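Local coordinates for uncharacterized protein orp (Desulfovibrio gigas, PDB 2WFB) that is of unknown function but probably binds or helps assemble a mixed molybdenum-copper sulphide cluster, at residues A[69-81]-A[107-120]. Residues are numbered along the deposited sequence; the frame is centred on the assembly and turned at random. Where two conformers were deposited one is given.
Sequences GVLLTGYVGPKAF and FLDGQVPMAAGPNK. With PO4 (phosphate ion), chain D; PO4 (phosphate ion), chain B.
The CA atoms of Gly-77 and Lys-120 lie 5.0 Å apart where the C-terminal tail, leaving helix 100-108 by a Schellman turn at Gly-110, passes along the loop that joins strand 68-72 to helix 78-86. Segment 69-81 is a strand-loop-helix unit of the alpha/beta fold of the dinitrogenase iron-molybdenum cofactor family, and the tail packs along it. At the strand, Val-70 lays CG1 over one face of the Phe-107 ring, 4.2 Å from its centroid, while Leu-72 CD2 packs 3.8 Å from Phe-107 CB; Ile-7 of strand 6-11 touches both Leu-72 and Phe-107.

Asn-119 ties the loop down with both ends of its amide. With CG held between backbone N and carbonyl carbon (chi1 60°), OD1 takes the N-H of Val-76 at 3.0 Å, nearly along the C=O axis, and ND2 gives a straight bond to Gly-74 O, which lies close to the amide plane. A weak bond from Asn-119 N to Val-76 O adds a third link.

Further along, the Phe-81 ring lies against the tail: Gly-117 CA stands over one face, 3.8 Å from the centroid, and Ala-115 O meets the ring edge in plane at CZ. Pro-118 fits CB against Val-76 O and brings CG to 3.7 Å from Pro-78 CA, the two proline side chains crossing at about a right angle.

Two phosphates, probably from the crystallisation liquor, sit at the N-terminal end of helix 78-86. One accepts the N-H groups of Lys-79 and Ala-80. The bent Lys-120 chain carries NZ to the other, 2.9 Å from its O3, and O2 of that same phosphate accepts the N-H of Gly-77, the N-cap residue, at 2.7 Å.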
loop_
_atom_site.group_PDB
_atom_site.type_symbol
_atom_site.label_atom_id
_atom_site.label_comp_id
_atom_site.label_asym_id
_atom_site.label_seq_id
_atom_site.Cartn_x
_atom_site.Cartn_y
_atom_site.Cartn_z
ATOM N N GLY A 69 -5.854 -6.656 0.319
ATOM C CA GLY A 69 -7.187 -6.054 0.238
ATOM C C GLY A 69 -7.253 -4.595 0.655
ATOM O O GLY A 69 -8.249 -3.895 0.395
ATOM N N VAL A 70 -6.186 -4.140 1.310
ATOM C CA VAL A 70 -6.073 -2.767 1.811
ATOM C C VAL A 70 -4.680 -2.288 1.432
ATOM O O VAL A 70 -3.721 -3.058 1.504
ATOM C CB VAL A 70 -6.172 -2.720 3.349
ATOM C CG1 VAL A 70 -6.001 -1.256 3.896
ATOM C CG2 VAL A 70 -7.500 -3.299 3.828
ATOM N N LEU A 71 -4.579 -1.030 1.024
ATOM C CA LEU A 71 -3.282 -0.405 0.806
ATOM C C LEU A 71 -3.204 0.874 1.642
ATOM O O LEU A 71 -4.068 1.754 1.534
ATOM C CB LEU A 71 -3.087 -0.066 -0.670
ATOM C CG LEU A 71 -1.868 0.849 -0.866
ATOM C CD1 LEU A 71 -0.586 0.023 -0.912
ATOM C CD2 LEU A 71 -2.041 1.771 -2.031
ATOM N N LEU A 72 -2.168 0.969 2.450
ATOM C CA LEU A 72 -1.924 2.151 3.254
ATOM C C LEU A 72 -0.697 2.902 2.714
ATOM O O LEU A 72 0.351 2.299 2.503
ATOM C CB LEU A 72 -1.685 1.738 4.685
ATOM C CG LEU A 72 -2.861 1.516 5.688
ATOM C CD1 LEU A 72 -4.303 1.580 5.178
ATOM C CD2 LEU A 72 -2.578 0.356 6.637
ATOM N N THR A 73 -0.828 4.214 2.512
ATOM C CA THR A 73 0.198 5.008 1.833
ATOM C C THR A 73 0.092 6.508 2.165
ATOM O O THR A 73 -0.700 6.913 3.033
ATOM C CB THR A 73 0.186 4.770 0.251
ATOM O OG1 THR A 73 1.356 5.385 -0.332
ATOM C CG2 THR A 73 -1.095 5.324 -0.448
ATOM N N GLY A 74 0.922 7.314 1.489
ATOM C CA GLY A 74 0.808 8.760 1.553
ATOM C C GLY A 74 -0.076 9.278 0.433
ATOM O O GLY A 74 -1.225 9.654 0.669
ATOM N N TYR A 75 0.463 9.275 -0.787
ATOM C CA TYR A 75 -0.186 9.869 -1.961
ATOM C C TYR A 75 -0.360 8.829 -3.060
ATOM O O TYR A 75 0.521 7.978 -3.271
ATOM C CB TYR A 75 0.675 11.037 -2.516
ATOM C CG TYR A 75 0.895 12.132 -1.509
ATOM C CD1 TYR A 75 -0.050 13.146 -1.354
ATOM C CD2 TYR A 75 2.004 12.130 -0.680
ATOM C CE1 TYR A 75 0.114 14.145 -0.422
ATOM C CE2 TYR A 75 2.189 13.136 0.276
ATOM C CZ TYR A 75 1.232 14.143 0.386
ATOM O OH TYR A 75 1.367 15.159 1.314
ATOM N N VAL A 76 -1.468 8.940 -3.779
ATOM C CA VAL A 76 -1.752 8.102 -4.944
ATOM C C VAL A 76 -2.487 8.935 -6.003
ATOM O O VAL A 76 -3.437 9.652 -5.685
ATOM C CB VAL A 76 -2.514 6.764 -4.544
ATOM C CG1 VAL A 76 -3.598 7.007 -3.586
ATOM C CG2 VAL A 76 -3.060 5.990 -5.765
ATOM N N GLY A 77 -2.028 8.838 -7.246
ATOM C CA GLY A 77 -2.575 9.607 -8.366
ATOM C C GLY A 77 -3.793 8.920 -8.975
ATOM O O GLY A 77 -4.175 7.834 -8.523
ATOM N N PRO A 78 -4.418 9.550 -9.989
ATOM C CA PRO A 78 -5.716 9.083 -10.530
ATOM C C PRO A 78 -5.723 7.684 -11.152
ATOM O O PRO A 78 -6.625 6.896 -10.888
ATOM C CB PRO A 78 -6.047 10.128 -11.595
ATOM C CG PRO A 78 -5.314 11.357 -11.136
ATOM C CD PRO A 78 -4.004 10.819 -10.618
ATOM N N LYS A 79 -4.741 7.379 -11.984
ATOM C CA LYS A 79 -4.750 6.100 -12.665
ATOM C C LYS A 79 -4.425 4.958 -11.695
ATOM O O LYS A 79 -5.020 3.867 -11.778
ATOM C CB LYS A 79 -3.830 6.136 -13.880
ATOM C CG LYS A 79 -4.360 7.093 -14.974
ATOM C CD LYS A 79 -3.605 6.934 -16.287
ATOM C CE LYS A 79 -4.303 7.720 -17.418
ATOM N NZ LYS A 79 -3.611 7.572 -18.750
ATOM N N ALA A 80 -3.494 5.210 -10.774
ATOM C CA ALA A 80 -3.168 4.238 -9.745
ATOM C C ALA A 80 -4.383 3.970 -8.874
ATOM O O ALA A 80 -4.684 2.810 -8.583
ATOM C CB ALA A 80 -2.014 4.693 -8.921
ATOM N N PHE A 81 -5.077 5.032 -8.460
ATOM C CA PHE A 81 -6.278 4.877 -7.649
ATOM C C PHE A 81 -7.344 4.024 -8.350
ATOM O O PHE A 81 -7.957 3.160 -7.716
ATOM C CB PHE A 81 -6.892 6.222 -7.259
ATOM C CG PHE A 81 -7.894 6.111 -6.143
ATOM C CD1 PHE A 81 -7.467 6.126 -4.815
ATOM C CD2 PHE A 81 -9.254 5.957 -6.418
ATOM C CE1 PHE A 81 -8.359 5.998 -3.784
ATOM C CE2 PHE A 81 -10.180 5.828 -5.377
ATOM C CZ PHE A 81 -9.738 5.839 -4.064
ATOM N N PHE A 107 -4.898 2.009 11.348
ATOM C CA PHE A 107 -5.923 1.444 10.471
ATOM C C PHE A 107 -6.845 0.481 11.232
ATOM O O PHE A 107 -8.058 0.635 11.165
ATOM C CB PHE A 107 -5.347 0.721 9.245
ATOM C CG PHE A 107 -6.390 -0.064 8.489
ATOM C CD1 PHE A 107 -7.376 0.592 7.759
ATOM C CD2 PHE A 107 -6.425 -1.447 8.563
ATOM C CE1 PHE A 107 -8.377 -0.124 7.085
ATOM C CE2 PHE A 107 -7.419 -2.169 7.900
ATOM C CZ PHE A 107 -8.394 -1.503 7.162
ATOM N N LEU A 108 -6.270 -0.500 11.923
ATOM C CA LEU A 108 -7.058 -1.465 12.725
ATOM C C LEU A 108 -7.915 -0.836 13.832
ATOM O O LEU A 108 -9.010 -1.337 14.155
ATOM C CB LEU A 108 -6.161 -2.553 13.310
ATOM C CG LEU A 108 -5.457 -3.376 12.229
ATOM C CD1 LEU A 108 -4.526 -4.357 12.883
ATOM C CD2 LEU A 108 -6.432 -4.076 11.284
ATOM N N ASP A 109 -7.416 0.257 14.391
ATOM C CA ASP A 109 -8.112 0.993 15.436
ATOM C C ASP A 109 -9.223 1.885 14.879
ATOM O O ASP A 109 -9.830 2.609 15.628
ATOM C CB ASP A 109 -7.108 1.843 16.253
ATOM C CG ASP A 109 -6.202 1.006 17.146
ATOM O OD1 ASP A 109 -6.421 -0.225 17.247
ATOM O OD2 ASP A 109 -5.251 1.568 17.764
ATOM N N GLY A 110 -9.482 1.851 13.571
ATOM C CA GLY A 110 -10.542 2.673 12.981
ATOM C C GLY A 110 -10.231 4.145 12.767
ATOM O O GLY A 110 -11.142 4.937 12.519
ATOM N N GLN A 111 -8.947 4.504 12.803
ATOM C CA GLN A 111 -8.509 5.901 12.708
ATOM C C GLN A 111 -8.098 6.317 11.283
ATOM O O GLN A 111 -7.607 7.442 11.071
ATOM C CB GLN A 111 -7.336 6.146 13.668
ATOM C CG GLN A 111 -7.694 6.353 15.132
ATOM C CD GLN A 111 -6.459 6.372 16.035
ATOM O OE1 GLN A 111 -5.605 5.481 15.970
ATOM N NE2 GLN A 111 -6.366 7.388 16.880
ATOM N N VAL A 112 -8.273 5.411 10.313
ATOM C CA VAL A 112 -7.913 5.666 8.915
ATOM C C VAL A 112 -9.131 5.570 7.990
ATOM O O VAL A 112 -9.567 4.471 7.638
ATOM C CB VAL A 112 -6.751 4.732 8.404
ATOM C CG1 VAL A 112 -6.340 5.099 6.979
ATOM C CG2 VAL A 112 -5.544 4.829 9.310
ATOM N N PRO A 113 -9.672 6.725 7.577
ATOM C CA PRO A 113 -10.782 6.787 6.625
ATOM C C PRO A 113 -10.386 6.176 5.292
ATOM O O PRO A 113 -9.267 6.416 4.825
ATOM C CB PRO A 113 -10.984 8.282 6.442
ATOM C CG PRO A 113 -10.375 8.904 7.661
ATOM C CD PRO A 113 -9.203 8.061 7.962
ATOM N N MET A 114 -11.240 5.353 4.687
ATOM C CA MET A 114 -10.902 4.849 3.370
ATOM C C MET A 114 -11.093 5.999 2.377
ATOM O O MET A 114 -12.051 6.763 2.475
ATOM C CB MET A 114 -11.669 3.562 3.028
ATOM C CG MET A 114 -11.271 2.328 3.918
ATOM S SD MET A 114 -9.524 1.790 3.908
ATOM C CE MET A 114 -8.775 2.783 5.188
ATOM N N ALA A 115 -10.122 6.175 1.482
ATOM C CA ALA A 115 -10.151 7.300 0.540
ATOM C C ALA A 115 -11.157 7.064 -0.563
ATOM O O ALA A 115 -11.348 5.923 -0.997
ATOM C CB ALA A 115 -8.783 7.532 -0.052
ATOM N N ALA A 116 -11.789 8.148 -1.009
ATOM C CA ALA A 116 -12.792 8.103 -2.066
ATOM C C ALA A 116 -12.181 8.421 -3.417
ATOM O O ALA A 116 -12.746 8.068 -4.448
ATOM C CB ALA A 116 -13.942 9.059 -1.759
ATOM N N GLY A 117 -11.015 9.073 -3.420
ATOM C CA GLY A 117 -10.353 9.410 -4.675
ATOM C C GLY A 117 -8.885 9.666 -4.483
ATOM O O GLY A 117 -8.401 9.632 -3.355
ATOM N N PRO A 118 -8.151 9.903 -5.579
ATOM C CA PRO A 118 -6.720 10.183 -5.457
ATOM C C PRO A 118 -6.485 11.483 -4.693
ATOM O O PRO A 118 -7.353 12.353 -4.672
ATOM C CB PRO A 118 -6.269 10.373 -6.900
ATOM C CG PRO A 118 -7.484 10.678 -7.660
ATOM C CD PRO A 118 -8.631 10.026 -6.965
ATOM N N ASN A 119 -5.336 11.621 -4.054
ATOM C CA ASN A 119 -5.023 12.886 -3.401
ATOM C C ASN A 119 -3.812 13.569 -4.025
ATOM O O ASN A 119 -3.170 14.376 -3.385
ATOM C CB ASN A 119 -4.813 12.699 -1.899
ATOM C CG ASN A 119 -3.657 11.749 -1.584
ATOM O OD1 ASN A 119 -3.193 11.011 -2.452
ATOM N ND2 ASN A 119 -3.205 11.764 -0.349
ATOM N N LYS A 120 -3.481 13.238 -5.261
ATOM C CA LYS A 120 -2.393 13.944 -5.932
ATOM C C LYS A 120 -2.484 13.996 -7.463
ATOM O O LYS A 120 -3.406 13.427 -8.063
ATOM C CB LYS A 120 -1.054 13.394 -5.432
ATOM C CG LYS A 120 -0.073 13.022 -6.464
ATOM C CD LYS A 120 0.072 11.572 -6.460
ATOM C CE LYS A 120 1.489 11.194 -6.754
ATOM N NZ LYS A 120 1.766 11.071 -8.205
HETATM P P PO4 D . -1.036 8.363 -11.740
HETATM O O1 PO4 D . -1.347 7.303 -10.727
HETATM O O2 PO4 D . -2.325 8.743 -12.421
HETATM O O3 PO4 D . -0.366 9.548 -11.076
HETATM O O4 PO4 D . -0.090 7.822 -12.776
HETATM P P PO4 B . 1.434 7.220 -8.498
HETATM O O1 PO4 B . 1.925 6.998 -7.127
HETATM O O2 PO4 B . -0.024 7.522 -8.420
HETATM O O3 PO4 B . 2.172 8.349 -9.124
HETATM O O4 PO4 B . 1.652 5.964 -9.307
#